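Side-chain contacts in phosphoserine aminotransferase (PDB 1W23), which catalyses the reversible, pyridoxal 5'-phosphate-dependent transamination that yields phosphoserine in the second step of serine biosynthesis from 3-phosphoglycerate: residues Leu313-Ala316 against Lys317-Gly320; Met246-Asn249 against Val250-Ile254; Pro131-Ser134 against Glu135-Leu138. All coordinates share one frame; numbering follows the deposited sequence.

Interaction 1: residues Leu313-Ala316 against Lys317-Gly320; sequences LAKA and KEQG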
ATOM      1  N   LEU A 313       2.072  13.989 -30.468  1.00 11.68           N
ATOM      2  CA  LEU A 313       1.420  13.481 -29.252  1.00 11.77           C
ATOM      3  C   LEU A 313      -0.088  13.710 -29.306  1.00 11.86           C
ATOM      4  O   LEU A 313      -0.889  12.885 -28.847  1.00 12.37           O
ATOM      5  CB  LEU A 313       2.044  14.096 -28.006  1.00 12.25           C
ATOM      6  CG  LEU A 313       3.467  13.584 -27.705  1.00 12.16           C
ATOM      7  CD1 LEU A 313       4.115  14.459 -26.648  1.00 13.75           C
ATOM      8  CD2 LEU A 313       3.431  12.113 -27.291  1.00 13.11           C
ATOM      9  N   ALA A 314      -0.529  14.830 -29.917  1.00 12.93           N
ATOM     10  CA  ALA A 314      -1.954  15.077 -30.071  1.00 14.25           C
ATOM     11  C   ALA A 314      -2.598  14.081 -31.036  1.00 13.61           C
ATOM     12  O   ALA A 314      -3.699  13.607 -30.762  1.00 14.43           O
ATOM     13  CB  ALA A 314      -2.219  16.529 -30.532  1.00 17.08           C
ATOM     14  N   LYS A 315      -1.915  13.758 -32.097  1.00 13.33           N
ATOM     15  CA  LYS A 315      -2.438  12.781 -33.045  1.00 13.77           C
ATOM     16  C   LYS A 315      -2.504  11.429 -32.384  1.00 11.94           C
ATOM     17  O   LYS A 315      -3.469  10.668 -32.546  1.00 13.09           O
ATOM     18  CB  LYS A 315      -1.545  12.746 -34.299  1.00 14.73           C
ATOM     19  CG  LYS A 315      -2.009  11.794 -35.362  1.00 16.42           C
ATOM     20  CD  LYS A 315      -3.324  12.232 -35.939  1.00 22.46           C
ATOM     21  CE  LYS A 315      -3.697  11.275 -37.055  1.00 27.73           C
ATOM     22  NZ  LYS A 315      -5.096  11.521 -37.517  1.00 34.43           N
ATOM     23  N   ALA A 316      -1.465  11.069 -31.635  1.00 11.71           N
ATOM     24  CA  ALA A 316      -1.446   9.779 -30.938  1.00 10.89           C
ATOM     25  C   ALA A 316      -2.649   9.689 -29.997  1.00 11.49           C
ATOM     26  O   ALA A 316      -3.357   8.682 -29.957  1.00 11.74           O
ATOM     27  CB  ALA A 316      -0.136   9.631 -30.187  1.00 11.44           C
ATOM     28  N   LYS A 317      -2.919  10.736 -29.231  1.00 12.10           N
ATOM     29  CA  LYS A 317      -4.040  10.711 -28.314  1.00 13.78           C
ATOM     30  C   LYS A 317      -5.355  10.537 -29.061  1.00 15.19           C
ATOM     31  O   LYS A 317      -6.240   9.752 -28.635  1.00 15.22           O
ATOM     32  CB  LYS A 317      -4.065  11.973 -27.439  1.00 17.49           C
ATOM     33  CG  LYS A 317      -5.059  11.992 -26.296  1.00 29.71           C
ATOM     34  CD  LYS A 317      -4.986  13.278 -25.450  1.00 38.71           C
ATOM     35  CE  LYS A 317      -5.476  13.083 -24.030  1.00 47.48           C
ATOM     36  NZ  LYS A 317      -5.295  14.233 -23.087  1.00 61.07           N
ATOM     37  N   GLU A 318      -5.520  11.252 -30.196  1.00 15.05           N
ATOM     38  CA  GLU A 318      -6.709  11.158 -31.033  1.00 17.03           C
ATOM     39  C   GLU A 318      -6.904   9.730 -31.506  1.00 15.81           C
ATOM     40  O   GLU A 318      -8.061   9.291 -31.635  1.00 18.84           O
ATOM     41  CB  GLU A 318      -6.570  12.134 -32.213  1.00 18.47           C
ATOM     42  CG  GLU A 318      -7.734  12.151 -33.171  1.00 29.29           C
ATOM     43  CD  GLU A 318      -7.546  11.530 -34.516  1.00 43.35           C
ATOM     44  OE1 GLU A 318      -6.471  11.525 -35.144  1.00 54.99           O
ATOM     45  OE2 GLU A 318      -8.608  11.003 -34.991  1.00 55.17           O
ATOM     46  N   GLN A 319      -5.837   9.010 -31.821  1.00 13.95           N
ATOM     47  CA  GLN A 319      -5.845   7.675 -32.338  1.00 14.21           C
ATOM     48  C   GLN A 319      -5.920   6.586 -31.271  1.00 13.46           C
ATOM     49  O   GLN A 319      -5.918   5.432 -31.593  1.00 15.35           O
ATOM     50  CB  GLN A 319      -4.638   7.465 -33.264  1.00 14.22           C
ATOM     51  CG  GLN A 319      -4.692   8.291 -34.522  1.00 16.24           C
ATOM     52  CD  GLN A 319      -5.791   7.751 -35.459  1.00 27.04           C
ATOM     53  OE1 GLN A 319      -5.792   6.546 -35.779  1.00 35.81           O
ATOM     54  NE2 GLN A 319      -6.691   8.637 -35.881  1.00 33.01           N
ATOM     55  N   GLY A 320      -6.055   6.960 -29.982  1.00 13.20           N
ATOM     56  CA  GLY A 320      -6.277   5.967 -28.919  1.00 12.31           C
ATOM     57  C   GLY A 320      -5.068   5.553 -28.182  1.00 11.41           C
ATOM     58  O   GLY A 320      -5.187   4.701 -27.286  1.00 12.34           O
TER
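Lys317 lies in the last turn of helix 306-318, and its amide N bonds back to Leu313 O at 3.0 Å. Its CB rests against the same carbonyl oxygen. Beyond that the chain runs out extended and leads away from the preceding turn.

Glu318 repeats the helical bond, N to Ala314 O, and adds the main side-chain contact. Its carboxylate turns to Lys315, three residues back. Lys315 NZ reaches Glu318 OE1 at 2.7 Å in a salt bridge, meeting the oxygen nearly along its C-O bond. The two side chains lie alongside each other and point the same way. Lys315 starts with CG anti to its backbone N (chi1 -179°) and then bends at chi2 (66°). That bend carries its CD to 3.3 Å from Glu318 OE1.

Gln319 follows. Its N bonds to Lys315 O at 3.0 Å, with a second, weak bond to Ala316 O. The side chain runs beside Lys315, and CG packs on Lys315 O at 3.3 Å. The amide NE2 donates to Glu318 OE1 at 3.0 Å. This bond is almost straight (175°) and keeps to the amide plane, but it meets the oxygen from above the carboxylate plane.

Gly320 ends the helix with positive phi in a Schellman motif. Its N bonds to Lys317 O at 3.1 Å. At these backbone angles a side chain would collide with the carbonyl oxygen of Gln319. The backbone then pairs with Phe5, while Ala316 and Gln319 pack on Leu352 of helix 343-359.

Glu318 OE1 is thus held by two donors, one charged and one neutral. The ammonium of Lys315 would probably stabilise the ionised carboxylate, and the Gln319 amide is likely to limit its rotation at the end of the helix.

Interaction 2: residues Met246-Asn249 against Val250-Ile254; sequences MLRN and VLDWI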
ATOM      1  N   MET A 246      -3.015  -9.858  -6.894  1.00  8.60           N
ATOM      2  CA  MET A 246      -2.851  -9.529  -8.318  1.00  8.71           C
ATOM      3  C   MET A 246      -1.443  -9.836  -8.784  1.00  8.60           C
ATOM      4  O   MET A 246      -1.258 -10.309  -9.929  1.00  8.96           O
ATOM      5  CB  MET A 246      -3.215  -8.065  -8.570  1.00  8.77           C
ATOM      6  CG  MET A 246      -4.692  -7.792  -8.530  1.00 10.52           C
ATOM      7  SD  MET A 246      -5.660  -8.656  -9.749  1.00 12.51           S
ATOM      8  CE  MET A 246      -4.861  -8.257 -11.267  1.00 13.39           C
ATOM      9  N   LEU A 247      -0.416  -9.556  -7.976  1.00  8.50           N
ATOM     10  CA  LEU A 247       0.945  -9.926  -8.261  1.00  8.66           C
ATOM     11  C   LEU A 247       1.040 -11.443  -8.517  1.00  8.75           C
ATOM     12  O   LEU A 247       1.647 -11.875  -9.512  1.00  9.12           O
ATOM     13  CB  LEU A 247       1.846  -9.497  -7.093  1.00  9.39           C
ATOM     14  CG  LEU A 247       3.290 -10.031  -7.083  1.00 11.42           C
ATOM     15  CD1 LEU A 247       4.125  -9.577  -8.176  1.00 16.44           C
ATOM     16  CD2 LEU A 247       3.895  -9.724  -5.705  1.00 18.46           C
ATOM     17  N   ARG A 248       0.443 -12.262  -7.646  1.00  8.90           N
ATOM     18  CA  ARG A 248       0.419 -13.689  -7.872  1.00  9.10           C
ATOM     19  C   ARG A 248      -0.152 -13.986  -9.250  1.00  8.98           C
ATOM     20  O   ARG A 248       0.411 -14.795 -10.011  1.00  9.23           O
ATOM     21  CB  ARG A 248      -0.363 -14.347  -6.711  1.00  9.19           C
ATOM     22  CG  ARG A 248      -0.276 -15.883  -6.649  1.00 10.61           C
ATOM     23  CD  ARG A 248      -1.050 -16.666  -7.729  1.00 10.71           C
ATOM     24  NE  ARG A 248      -2.476 -16.254  -7.776  1.00 10.66           N
ATOM     25  CZ  ARG A 248      -3.404 -16.817  -7.042  1.00 11.29           C
ATOM     26  NH1 ARG A 248      -3.160 -17.850  -6.236  1.00 13.47           N
ATOM     27  NH2 ARG A 248      -4.665 -16.327  -7.103  1.00 12.79           N
ATOM     28  N   ASN A 249      -1.325 -13.409  -9.566  1.00  8.61           N
ATOM     29  CA  ASN A 249      -1.943 -13.676 -10.869  1.00  9.09           C
ATOM     30  C   ASN A 249      -1.035 -13.283 -12.020  1.00  8.91           C
ATOM     31  O   ASN A 249      -0.966 -14.035 -13.042  1.00  9.10           O
ATOM     32  CB  ASN A 249      -3.270 -12.939 -10.985  1.00  8.81           C
ATOM     33  CG  ASN A 249      -4.381 -13.500 -10.147  1.00 10.48           C
ATOM     34  OD1 ASN A 249      -4.201 -14.419  -9.333  1.00 10.46           O
ATOM     35  ND2 ASN A 249      -5.590 -12.978 -10.417  1.00 11.90           N
ATOM     36  N   VAL A 250      -0.347 -12.168 -11.954  1.00  8.47           N
ATOM     37  CA  VAL A 250       0.587 -11.758 -13.027  1.00  8.63           C
ATOM     38  C   VAL A 250       1.728 -12.733 -13.139  1.00  8.33           C
ATOM     39  O   VAL A 250       2.118 -13.131 -14.244  1.00  9.17           O
ATOM     40  CB  VAL A 250       1.062 -10.310 -12.787  1.00  8.66           C
ATOM     41  CG1 VAL A 250       2.182  -9.970 -13.782  1.00 10.27           C
ATOM     42  CG2 VAL A 250      -0.095  -9.344 -12.937  1.00  9.61           C
ATOM     43  N   LEU A 251       2.295 -13.156 -12.005  1.00  8.76           N
ATOM     44  CA  LEU A 251       3.403 -14.116 -12.043  1.00  9.25           C
ATOM     45  C   LEU A 251       2.955 -15.453 -12.653  1.00  9.10           C
ATOM     46  O   LEU A 251       3.723 -16.097 -13.381  1.00  9.72           O
ATOM     47  CB  LEU A 251       3.975 -14.338 -10.642  1.00  9.75           C
ATOM     48  CG  LEU A 251       4.595 -13.118  -9.965  1.00  9.86           C
ATOM     49  CD1 LEU A 251       4.837 -13.422  -8.492  1.00 13.32           C
ATOM     50  CD2 LEU A 251       5.892 -12.765 -10.654  1.00 14.57           C
ATOM     51  N   ASP A 252       1.749 -15.891 -12.374  1.00  9.13           N
ATOM     52  CA  ASP A 252       1.216 -17.126 -13.004  1.00  9.97           C
ATOM     53  C   ASP A 252       1.201 -16.952 -14.523  1.00  9.42           C
ATOM     54  O   ASP A 252       1.544 -17.912 -15.243  1.00 10.63           O
ATOM     55  CB  ASP A 252      -0.179 -17.453 -12.503  1.00  9.95           C
ATOM     56  CG  ASP A 252      -0.278 -18.458 -11.379  1.00 10.30           C
ATOM     57  OD1 ASP A 252       0.570 -19.374 -11.338  1.00 11.50           O
ATOM     58  OD2 ASP A 252      -1.218 -18.320 -10.574  1.00 11.79           O
ATOM     59  N   TRP A 253       0.827 -15.803 -15.021  1.00  9.20           N
ATOM     60  CA  TRP A 253       0.828 -15.543 -16.473  1.00  9.51           C
ATOM     61  C   TRP A 253       2.245 -15.541 -17.015  1.00  9.18           C
ATOM     62  O   TRP A 253       2.504 -16.155 -18.077  1.00 10.01           O
ATOM     63  CB  TRP A 253       0.098 -14.211 -16.734  1.00 10.13           C
ATOM     64  CG  TRP A 253       0.256 -13.733 -18.120  1.00 10.05           C
ATOM     65  CD1 TRP A 253      -0.465 -14.118 -19.211  1.00 11.05           C
ATOM     66  CD2 TRP A 253       1.200 -12.758 -18.586  1.00 10.29           C
ATOM     67  NE1 TRP A 253      -0.036 -13.453 -20.339  1.00 11.67           N
ATOM     68  CE2 TRP A 253       0.993 -12.601 -19.977  1.00 11.52           C
ATOM     69  CE3 TRP A 253       2.195 -11.972 -18.010  1.00 10.67           C
ATOM     70  CZ2 TRP A 253       1.729 -11.728 -20.775  1.00 12.61           C
ATOM     71  CZ3 TRP A 253       2.932 -11.108 -18.785  1.00 11.74           C
ATOM     72  CH2 TRP A 253       2.695 -10.994 -20.150  1.00 12.33           C
ATOM     73  N   ILE A 254       3.212 -14.906 -16.359  1.00  9.32           N
ATOM     74  CA  ILE A 254       4.582 -14.950 -16.823  1.00  9.33           C
ATOM     75  C   ILE A 254       5.045 -16.389 -16.963  1.00  9.67           C
ATOM     76  O   ILE A 254       5.688 -16.773 -17.938  1.00  9.79           O
ATOM     77  CB  ILE A 254       5.529 -14.113 -15.933  1.00  9.72           C
ATOM     78  CG1 ILE A 254       5.124 -12.627 -15.903  1.00 10.08           C
ATOM     79  CG2 ILE A 254       6.968 -14.260 -16.400  1.00 11.22           C
ATOM     80  CD1 ILE A 254       5.937 -11.789 -14.916  1.00 12.07           C
TER
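Arg248 and Asp252 meet one turn apart on helix 241-256, joined along the backbone by Asp252 N to Arg248 O at 2.9 Å. From CB the arginine chain leaves on the side of its carbonyl carbon (chi1 -169°). Bends at chi2 and chi3 then swing it round toward Asn249 and Asp252. CD is the first atom to touch, with Asp252 OD2 3.3 Å away. NE lies 3.7 Å from the same oxygen, a long salt bridge of charges only, because OD2 sits well out of the guanidinium plane. The N-H of NE is used elsewhere. NE and NH2 both donate to Asn249 OD1, each at 3.0 Å, a side-on grip in the guanidinium plane. At the tip, NH1 bonds to Gln52 of helix 44-61.

Asp252 OD2 has its stronger partner in Arg21 of helix 16-24, and Asn249 ND2 bonds to Ala18 O. Elsewhere on the helix Leu247 CD1 packs on Leu251 CD1 at 3.9 Å.

The two arginines share one carboxylate, which would probably offset their positive charges. Buried Asn249 is likely to fix the turn of the Arg248 guanidinium. The bonds to Gln52, Ala18 and Arg21 tie helix 241-256 to helices 44-61 and 16-24.

Interaction 3: residues Pro131-Ser134 against Glu135-Leu138; sequences PDFS and EFQL
Phe133 and Phe136 lie side by side and point the same way from one tight turn. Their planes are 54° apart and their centroids 5.4 Å, an oblique aromatic pair. Phe133 CD2 touches Phe136 CZ at 3.6 Å. The backbone of Phe133 also sits over the Phe136 ring: its CA lies 4.0 Å from the centroid, close to the ring normal, in a CH-pi contact. Pro131 crosses at about a right angle and brings CG to the edge of the same ring.

Glu135 reaches back across Asp132, and the two side chains meet at a slant. CG lies anti to its own carbonyl carbon (chi1 -51°) and the chain then extends, which brings Glu135 OE2 to Asp132 N at 3.0 Å. This donor comes from above the carboxylate plane. The two carboxylates are nearly perpendicular, and Asp132 OD1 stays 3.9 Å from Glu135 OE2, a like-charge approach that probably costs some energy.

Phe136 also packs on Val97, Ala120 and Leu145 of the neighbouring strands. A serine in place of Phe136 would probably open a gap against Val97, Ala120 and Leu145 and leave the Phe133 ring freer to turn.

Glu135 N to Asp132 O (2.9 Å) and Phe136 N to Phe133 O (3.1 Å) are i+3 bonds of a short 3-10 turn. The Glu135 side chain bonded to Asp132 N resembles one half of a capping box.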
ATOM      1  N   PRO A 131      27.375   4.226 -17.584  1.00 12.41           N
ATOM      2  CA  PRO A 131      28.862   4.324 -17.562  1.00 13.74           C
ATOM      3  C   PRO A 131      29.476   2.959 -17.593  1.00 15.33           C
ATOM      4  O   PRO A 131      28.966   1.941 -17.122  1.00 16.56           O
ATOM      5  CB  PRO A 131      29.137   5.028 -16.234  1.00 16.44           C
ATOM      6  CG  PRO A 131      27.940   4.792 -15.418  1.00 15.56           C
ATOM      7  CD  PRO A 131      26.764   4.696 -16.336  1.00 13.05           C
ATOM      8  N   ASP A 132      30.689   2.893 -18.186  1.00 17.42           N
ATOM      9  CA  ASP A 132      31.527   1.742 -18.186  1.00 17.67           C
ATOM     10  C   ASP A 132      31.880   1.401 -16.739  1.00 16.99           C
ATOM     11  O   ASP A 132      32.229   2.273 -15.957  1.00 18.05           O
ATOM     12  CB  ASP A 132      32.800   2.106 -18.952  1.00 23.23           C
ATOM     13  CG  ASP A 132      32.709   2.327 -20.433  1.00 32.78           C
ATOM     14  OD1 ASP A 132      33.711   2.837 -21.007  1.00 51.28           O
ATOM     15  OD2 ASP A 132      31.691   1.946 -21.036  1.00 41.65           O
ATOM     16  N   PHE A 133      31.846   0.113 -16.393  1.00 17.30           N
ATOM     17  CA  PHE A 133      32.096  -0.294 -15.040  1.00 17.30           C
ATOM     18  C   PHE A 133      33.514   0.047 -14.607  1.00 19.94           C
ATOM     19  O   PHE A 133      33.747   0.188 -13.387  1.00 18.36           O
ATOM     20  CB  PHE A 133      31.869  -1.789 -14.902  1.00 19.99           C
ATOM     21  CG  PHE A 133      30.430  -2.216 -15.208  1.00 19.00           C
ATOM     22  CD1 PHE A 133      30.143  -3.559 -15.436  1.00 21.03           C
ATOM     23  CD2 PHE A 133      29.358  -1.345 -15.284  1.00 18.84           C
ATOM     24  CE1 PHE A 133      28.873  -4.041 -15.744  1.00 23.38           C
ATOM     25  CE2 PHE A 133      28.084  -1.798 -15.614  1.00 20.88           C
ATOM     26  CZ  PHE A 133      27.823  -3.128 -15.832  1.00 22.60           C
ATOM     27  N   SER A 134      34.454   0.155 -15.542  1.00 20.81           N
ATOM     28  CA  SER A 134      35.812   0.588 -15.244  1.00 24.13           C
ATOM     29  C   SER A 134      35.834   2.004 -14.645  1.00 23.33           C
ATOM     30  O   SER A 134      36.865   2.373 -14.046  1.00 29.56           O
ATOM     31  CB  SER A 134      36.697   0.505 -16.514  1.00 25.31           C
ATOM     32  OG  SER A 134      36.232   1.348 -17.537  1.00 30.56           O
ATOM     33  N   GLU A 135      34.814   2.799 -14.861  1.00 20.58           N
ATOM     34  CA  GLU A 135      34.797   4.128 -14.325  1.00 20.67           C
ATOM     35  C   GLU A 135      34.415   4.175 -12.824  1.00 17.85           C
ATOM     36  O   GLU A 135      34.480   5.251 -12.220  1.00 19.08           O
ATOM     37  CB  GLU A 135      33.837   5.011 -15.104  1.00 24.81           C
ATOM     38  CG  GLU A 135      33.995   5.015 -16.608  1.00 30.88           C
ATOM     39  CD  GLU A 135      32.870   5.699 -17.352  1.00 45.60           C
ATOM     40  OE1 GLU A 135      32.445   6.768 -16.795  1.00 44.63           O
ATOM     41  OE2 GLU A 135      32.302   5.360 -18.461  1.00 39.42           O
ATOM     42  N   PHE A 136      33.965   3.047 -12.279  1.00 16.58           N
ATOM     43  CA  PHE A 136      33.353   3.121 -10.952  1.00 16.15           C
ATOM     44  C   PHE A 136      34.419   3.355  -9.896  1.00 16.80           C
ATOM     45  O   PHE A 136      35.446   2.672  -9.788  1.00 20.09           O
ATOM     46  CB  PHE A 136      32.639   1.830 -10.586  1.00 16.53           C
ATOM     47  CG  PHE A 136      31.337   1.553 -11.323  1.00 15.81           C
ATOM     48  CD1 PHE A 136      30.900   2.249 -12.430  1.00 19.02           C
ATOM     49  CD2 PHE A 136      30.559   0.496 -10.858  1.00 19.87           C
ATOM     50  CE1 PHE A 136      29.677   1.889 -13.029  1.00 18.22           C
ATOM     51  CE2 PHE A 136      29.364   0.197 -11.431  1.00 20.90           C
ATOM     52  CZ  PHE A 136      28.930   0.875 -12.512  1.00 17.76           C
ATOM     53  N   GLN A 137      34.144   4.392  -9.093  1.00 14.73           N
ATOM     54  CA  GLN A 137      35.018   4.791  -7.999  1.00 15.54           C
ATOM     55  C   GLN A 137      34.410   4.208  -6.706  1.00 14.11           C
ATOM     56  O   GLN A 137      33.360   4.647  -6.231  1.00 15.45           O
ATOM     57  CB  GLN A 137      35.178   6.295  -7.926  1.00 18.75           C
ATOM     58  CG  GLN A 137      35.700   6.854  -9.261  1.00 30.98           C
ATOM     59  CD  GLN A 137      36.937   6.123  -9.788  1.00 44.34           C
ATOM     60  OE1 GLN A 137      37.105   5.667 -10.928  1.00 54.32           O
ATOM     61  NE2 GLN A 137      37.933   5.981  -8.897  1.00 54.90           N
ATOM     62  N   LEU A 138      35.102   3.208  -6.176  1.00 14.42           N
ATOM     63  CA  LEU A 138      34.677   2.437  -5.027  1.00 14.32           C
ATOM     64  C   LEU A 138      35.476   2.827  -3.798  1.00 15.29           C
ATOM     65  O   LEU A 138      36.653   3.271  -3.913  1.00 18.28           O
ATOM     66  CB  LEU A 138      34.799   0.951  -5.321  1.00 15.55           C
ATOM     67  CG  LEU A 138      34.105   0.433  -6.581  1.00 16.36           C
ATOM     68  CD1 LEU A 138      34.371  -1.061  -6.745  1.00 19.47           C
ATOM     69  CD2 LEU A 138      32.616   0.814  -6.557  1.00 16.19           C
TER

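Overall arrangement
From the N terminus, interaction 3 comes first, in the connection from the outermost strand 115-121 to strand 142-148. It fastens this loop to both strands and to strand 93-98 between them. Interaction 2 follows and joins helix 241-256 to helices 16-24 and 44-61. Its centre is about 36 Å from that of interaction 3, on the opposite side of the chain's centre. Interaction 1 comes last, its centre about 31 Å from that of interaction 2. It sets the end of helix 306-318 on helix 343-359 and on the N-terminal strand at Phe5. Each is local and closes only a turn. They run in series, without nesting or crossing, and none touches another.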